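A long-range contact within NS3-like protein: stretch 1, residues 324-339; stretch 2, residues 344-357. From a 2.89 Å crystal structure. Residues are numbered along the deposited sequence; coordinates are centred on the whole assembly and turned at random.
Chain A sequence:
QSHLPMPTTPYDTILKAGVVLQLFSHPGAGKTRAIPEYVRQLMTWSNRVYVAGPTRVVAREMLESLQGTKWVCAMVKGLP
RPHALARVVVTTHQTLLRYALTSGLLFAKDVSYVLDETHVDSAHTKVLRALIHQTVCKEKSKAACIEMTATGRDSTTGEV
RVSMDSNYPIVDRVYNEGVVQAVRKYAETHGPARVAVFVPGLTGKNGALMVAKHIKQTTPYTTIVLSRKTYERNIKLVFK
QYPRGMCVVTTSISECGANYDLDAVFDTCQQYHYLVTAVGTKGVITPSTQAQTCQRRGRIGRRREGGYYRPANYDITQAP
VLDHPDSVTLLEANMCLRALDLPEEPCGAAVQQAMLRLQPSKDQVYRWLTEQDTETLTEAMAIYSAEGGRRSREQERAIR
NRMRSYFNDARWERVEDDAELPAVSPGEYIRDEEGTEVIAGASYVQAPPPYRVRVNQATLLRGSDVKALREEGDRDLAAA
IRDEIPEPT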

# COMPACT_ATOMS: atom_id res chain seq x y z
N HIS A 324 -11.38 -4.43 2.85
CA HIS A 324 -12.31 -5.31 3.54
C HIS A 324 -13.06 -4.51 4.60
O HIS A 324 -12.45 -3.70 5.30
CB HIS A 324 -11.57 -6.48 4.18
CG HIS A 324 -12.47 -7.45 4.89
ND1 HIS A 324 -13.12 -7.13 6.05
CD2 HIS A 324 -12.83 -8.72 4.59
CE1 HIS A 324 -13.84 -8.17 6.45
NE2 HIS A 324 -13.68 -9.14 5.58
N PRO A 325 -14.37 -4.72 4.76
CA PRO A 325 -15.19 -3.77 5.51
C PRO A 325 -14.70 -3.43 6.91
O PRO A 325 -14.91 -2.29 7.36
CB PRO A 325 -16.57 -4.46 5.56
CG PRO A 325 -16.36 -5.86 4.95
CD PRO A 325 -15.19 -5.73 4.06
N ASP A 326 -14.07 -4.35 7.64
CA ASP A 326 -13.59 -4.04 8.97
C ASP A 326 -12.15 -4.55 9.12
O ASP A 326 -11.83 -5.35 9.99
CB ASP A 326 -14.53 -4.60 10.05
CG ASP A 326 -15.01 -5.99 9.73
OD1 ASP A 326 -14.17 -6.83 9.34
OD2 ASP A 326 -16.22 -6.25 9.88
N SER A 327 -11.28 -4.06 8.24
CA SER A 327 -9.86 -4.29 8.37
C SER A 327 -9.25 -3.28 9.33
O SER A 327 -9.66 -2.11 9.39
CB SER A 327 -9.16 -4.22 7.01
OG SER A 327 -9.06 -2.88 6.54
N VAL A 328 -8.27 -3.74 10.10
CA VAL A 328 -7.68 -2.88 11.11
C VAL A 328 -6.96 -1.68 10.51
O VAL A 328 -6.74 -0.69 11.22
CB VAL A 328 -6.71 -3.65 12.02
CG1 VAL A 328 -5.54 -4.17 11.22
CG2 VAL A 328 -6.24 -2.77 13.16
N THR A 329 -6.59 -1.73 9.23
CA THR A 329 -6.09 -0.51 8.61
C THR A 329 -7.18 0.52 8.47
O THR A 329 -6.92 1.72 8.58
CB THR A 329 -5.48 -0.80 7.24
OG1 THR A 329 -6.36 -1.62 6.46
CG2 THR A 329 -4.13 -1.50 7.39
N LEU A 330 -8.42 0.08 8.28
CA LEU A 330 -9.53 1.03 8.21
C LEU A 330 -9.87 1.56 9.60
O LEU A 330 -10.40 2.68 9.73
CB LEU A 330 -10.73 0.37 7.55
CG LEU A 330 -11.71 1.26 6.78
CD1 LEU A 330 -11.03 2.22 5.81
CD2 LEU A 330 -12.67 0.35 6.03
N LEU A 331 -9.56 0.80 10.65
CA LEU A 331 -9.71 1.31 12.00
C LEU A 331 -8.68 2.40 12.30
O LEU A 331 -9.04 3.50 12.73
CB LEU A 331 -9.62 0.17 13.01
CG LEU A 331 -9.48 0.57 14.49
CD1 LEU A 331 -10.71 1.34 14.97
CD2 LEU A 331 -9.24 -0.65 15.36
N GLU A 332 -7.40 2.11 12.08
CA GLU A 332 -6.37 3.09 12.44
C GLU A 332 -6.51 4.36 11.60
O GLU A 332 -6.26 5.46 12.11
CB GLU A 332 -4.97 2.49 12.29
CG GLU A 332 -4.85 1.11 12.94
CD GLU A 332 -3.44 0.70 13.35
OE1 GLU A 332 -2.53 0.72 12.50
OE2 GLU A 332 -3.26 0.34 14.52
N ALA A 333 -6.93 4.24 10.35
CA ALA A 333 -7.13 5.43 9.53
C ALA A 333 -8.26 6.30 10.07
O ALA A 333 -8.11 7.52 10.20
CB ALA A 333 -7.38 5.04 8.07
N ASN A 334 -9.40 5.69 10.40
CA ASN A 334 -10.54 6.45 10.92
C ASN A 334 -10.23 7.01 12.30
O ASN A 334 -10.63 8.13 12.63
CB ASN A 334 -11.79 5.57 10.97
CG ASN A 334 -12.54 5.52 9.63
OD1 ASN A 334 -12.57 6.49 8.87
ND2 ASN A 334 -13.17 4.37 9.35
N MSE A 335 -9.51 6.25 13.13
CA MSE A 335 -9.13 6.75 14.44
C MSE A 335 -8.36 8.06 14.31
O MSE A 335 -8.64 9.02 15.00
CB MSE A 335 -8.30 5.70 15.19
CG MSE A 335 -9.13 4.58 15.79
SE MSE A 335 -7.97 3.22 16.57
CE MSE A 335 -7.24 4.23 18.12
N CYS A 336 -7.40 8.08 13.38
CA CYS A 336 -6.64 9.30 13.13
C CYS A 336 -7.51 10.39 12.54
O CYS A 336 -7.38 11.56 12.90
CB CYS A 336 -5.47 9.03 12.18
SG CYS A 336 -4.34 7.75 12.68
N LEU A 337 -8.37 10.03 11.58
CA LEU A 337 -9.22 11.02 10.94
C LEU A 337 -10.18 11.65 11.93
O LEU A 337 -10.53 12.83 11.79
CB LEU A 337 -9.98 10.37 9.78
CG LEU A 337 -9.17 9.93 8.55
CD1 LEU A 337 -9.96 8.94 7.69
CD2 LEU A 337 -8.76 11.12 7.72
N ARG A 338 -10.61 10.90 12.95
CA ARG A 338 -11.57 11.46 13.89
C ARG A 338 -10.90 12.43 14.85
O ARG A 338 -11.46 13.48 15.17
CB ARG A 338 -12.28 10.34 14.66
CG ARG A 338 -13.49 10.83 15.41
CD ARG A 338 -14.26 9.71 16.04
NE ARG A 338 -15.26 9.11 15.16
CZ ARG A 338 -16.04 8.10 15.52
NH1 ARG A 338 -15.94 7.58 16.73
NH2 ARG A 338 -16.92 7.60 14.67
N ALA A 339 -9.70 12.08 15.34
CA ALA A 339 -8.93 12.99 16.17
C ALA A 339 -8.66 14.31 15.46
O ALA A 339 -8.76 15.38 16.06
CB ALA A 339 -7.61 12.34 16.58
N GLU A 344 -14.37 10.76 7.32
CA GLU A 344 -13.97 9.39 7.60
C GLU A 344 -14.32 8.47 6.43
O GLU A 344 -14.90 8.88 5.42
CB GLU A 344 -14.62 8.93 8.91
CG GLU A 344 -14.13 9.77 10.09
CD GLU A 344 -14.89 9.54 11.39
OE1 GLU A 344 -15.60 8.52 11.51
OE2 GLU A 344 -14.76 10.39 12.29
N GLU A 345 -13.92 7.22 6.55
CA GLU A 345 -14.01 6.26 5.48
C GLU A 345 -15.10 5.23 5.75
O GLU A 345 -15.29 4.83 6.91
CB GLU A 345 -12.68 5.51 5.29
CG GLU A 345 -11.47 6.39 5.06
CD GLU A 345 -11.13 6.53 3.60
OE1 GLU A 345 -10.85 7.66 3.16
OE2 GLU A 345 -11.13 5.51 2.88
N PRO A 346 -15.81 4.78 4.72
CA PRO A 346 -16.75 3.67 4.90
C PRO A 346 -16.07 2.48 5.57
O PRO A 346 -14.99 2.04 5.15
CB PRO A 346 -17.19 3.34 3.46
CG PRO A 346 -16.99 4.62 2.71
CD PRO A 346 -15.79 5.28 3.33
N CYS A 347 -16.72 1.92 6.59
CA CYS A 347 -16.15 0.81 7.34
C CYS A 347 -17.24 -0.04 7.97
O CYS A 347 -18.42 0.35 8.03
CB CYS A 347 -15.17 1.29 8.42
SG CYS A 347 -15.94 2.24 9.72
N GLY A 348 -16.83 -1.20 8.49
CA GLY A 348 -17.75 -2.14 9.09
C GLY A 348 -18.33 -1.66 10.41
O GLY A 348 -18.10 -0.54 10.87
N ALA A 349 -19.11 -2.55 11.03
CA ALA A 349 -19.73 -2.24 12.31
C ALA A 349 -18.76 -2.49 13.46
O ALA A 349 -18.77 -1.74 14.45
CB ALA A 349 -21.00 -3.05 12.50
N ALA A 350 -17.93 -3.53 13.35
CA ALA A 350 -16.95 -3.82 14.38
C ALA A 350 -15.86 -2.76 14.47
O ALA A 350 -15.18 -2.68 15.50
CB ALA A 350 -16.32 -5.19 14.13
N VAL A 351 -15.67 -1.96 13.43
CA VAL A 351 -14.73 -0.86 13.51
C VAL A 351 -15.37 0.33 14.22
O VAL A 351 -14.80 0.89 15.16
CB VAL A 351 -14.21 -0.49 12.11
CG1 VAL A 351 -13.41 0.81 12.17
CG2 VAL A 351 -13.37 -1.63 11.55
N GLN A 352 -16.57 0.72 13.79
CA GLN A 352 -17.29 1.77 14.49
C GLN A 352 -17.34 1.52 15.98
O GLN A 352 -17.14 2.44 16.78
CB GLN A 352 -18.71 1.89 13.96
CG GLN A 352 -18.84 2.39 12.56
CD GLN A 352 -20.26 2.24 12.08
OE1 GLN A 352 -21.20 2.34 12.87
NE2 GLN A 352 -20.43 1.95 10.81
N GLN A 353 -17.65 0.28 16.37
CA GLN A 353 -17.61 -0.11 17.78
C GLN A 353 -16.22 0.12 18.37
O GLN A 353 -16.08 0.67 19.47
CB GLN A 353 -18.02 -1.58 17.90
CG GLN A 353 -18.22 -2.12 19.31
CD GLN A 353 -16.92 -2.38 20.05
OE1 GLN A 353 -16.75 -1.94 21.18
NE2 GLN A 353 -16.01 -3.11 19.42
N ALA A 354 -15.19 -0.30 17.64
CA ALA A 354 -13.83 -0.20 18.16
C ALA A 354 -13.36 1.25 18.23
O ALA A 354 -12.55 1.59 19.10
CB ALA A 354 -12.89 -1.05 17.31
N MSE A 355 -13.86 2.11 17.35
CA MSE A 355 -13.49 3.53 17.42
C MSE A 355 -14.11 4.23 18.63
O MSE A 355 -13.81 5.39 18.89
CB MSE A 355 -13.92 4.25 16.15
CG MSE A 355 -13.14 3.88 14.91
SE MSE A 355 -14.09 4.53 13.35
CE MSE A 355 -13.88 6.45 13.66
N LEU A 356 -14.98 3.53 19.35
CA LEU A 356 -15.55 4.05 20.59
C LEU A 356 -14.74 3.62 21.80
O LEU A 356 -14.51 4.42 22.71
CB LEU A 356 -16.99 3.58 20.74
CG LEU A 356 -17.97 3.93 19.62
CD1 LEU A 356 -19.35 3.45 20.00
CD2 LEU A 356 -17.97 5.40 19.29
N ARG A 357 -14.30 2.36 21.83
CA ARG A 357 -13.43 1.92 22.91
C ARG A 357 -12.07 2.60 22.84
O ARG A 357 -11.45 2.86 23.88
CB ARG A 357 -13.24 0.41 22.87
CG ARG A 357 -14.54 -0.34 22.72
CD ARG A 357 -14.39 -1.81 23.03
NE ARG A 357 -15.68 -2.43 23.26
CZ ARG A 357 -15.86 -3.64 23.78
NH1 ARG A 357 -14.81 -4.36 24.14
NH2 ARG A 357 -17.08 -4.11 23.95

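Two helices that run in roughly the same direction need a connection that returns the chain to the start of the first, and that connection often packs as closely as the helices do. NS3-like protein offers a worked example. Helix 328-339 and helix 349-357 lie with their axes 9.7 Å apart at closest approach and their directions 44° from parallel, while the extended segment 344-348 runs back along the first helix. Together the stretches bury 877 Å².

The returning segment is fastened by its backbone. Near its beginning, Asn334, with chi1 in the m well (-84°) and chi2 at -33°, presents its carboxamide to Glu345 as a complementary pair: the backbone N of Glu345 donates to Asn334 OD1 at 2.8 Å, nearly linearly, and Asn334 ND2 donates to the O of Glu345 at 3.3 Å. A side chain thus satisfies both polar groups of an extended residue, much as a neighbouring strand might. At the far end, Gly348 N donates to Pro325 O over a very short 2.5 Å. Gly348 is the N-cap residue of the second helix, and its lack of a side chain matters here: an ideal CB would lie 2.9 Å from Asp326 CB, a clash, and 3.1 Å from Pro325 O.

Between these anchors Leu330 adopts chi1 t and chi2 p, which places CD2 3.6 Å from Cys347 CB and CD1 3.7 Å from Glu345 CB. Leu331 uses the same pair of wells to a different end. Its CA-to-CB bond points sideways, yet chi1 t (168°) and chi2 p (63°) together bring CD1 to the second helix, 3.9 Å from Val351 CG1, 4.0 Å from Ala354 CB and 3.5 Å from Met355 CG.

Met355, a selenomethionine, is the knob of the interface, seated among Leu331, Asn334, Met335 and Arg338. Its m, t, p conformation extends the chain through chi2 and then bends it at the selenium: SE lies 3.5 Å from Asn334 CB, and CE reaches 3.3 Å from Arg338 CZ, over one face of the guanidinium. Met335, also a selenomethionine, has the same three wells, and the two CG atoms of Met335 and Met355 approach to 4.2 Å.

Arg338 combines both kinds of chemistry. With chi1 and chi2 both t, its aliphatic portion is extended, and chi3 at -88° turns the guanidinium so that NE forms a salt bridge with Glu344 OE2 at 3.2 Å. The carboxylate lies at the edge of the group, where the N-H bonds point, leaving a face for the methyl of Met355.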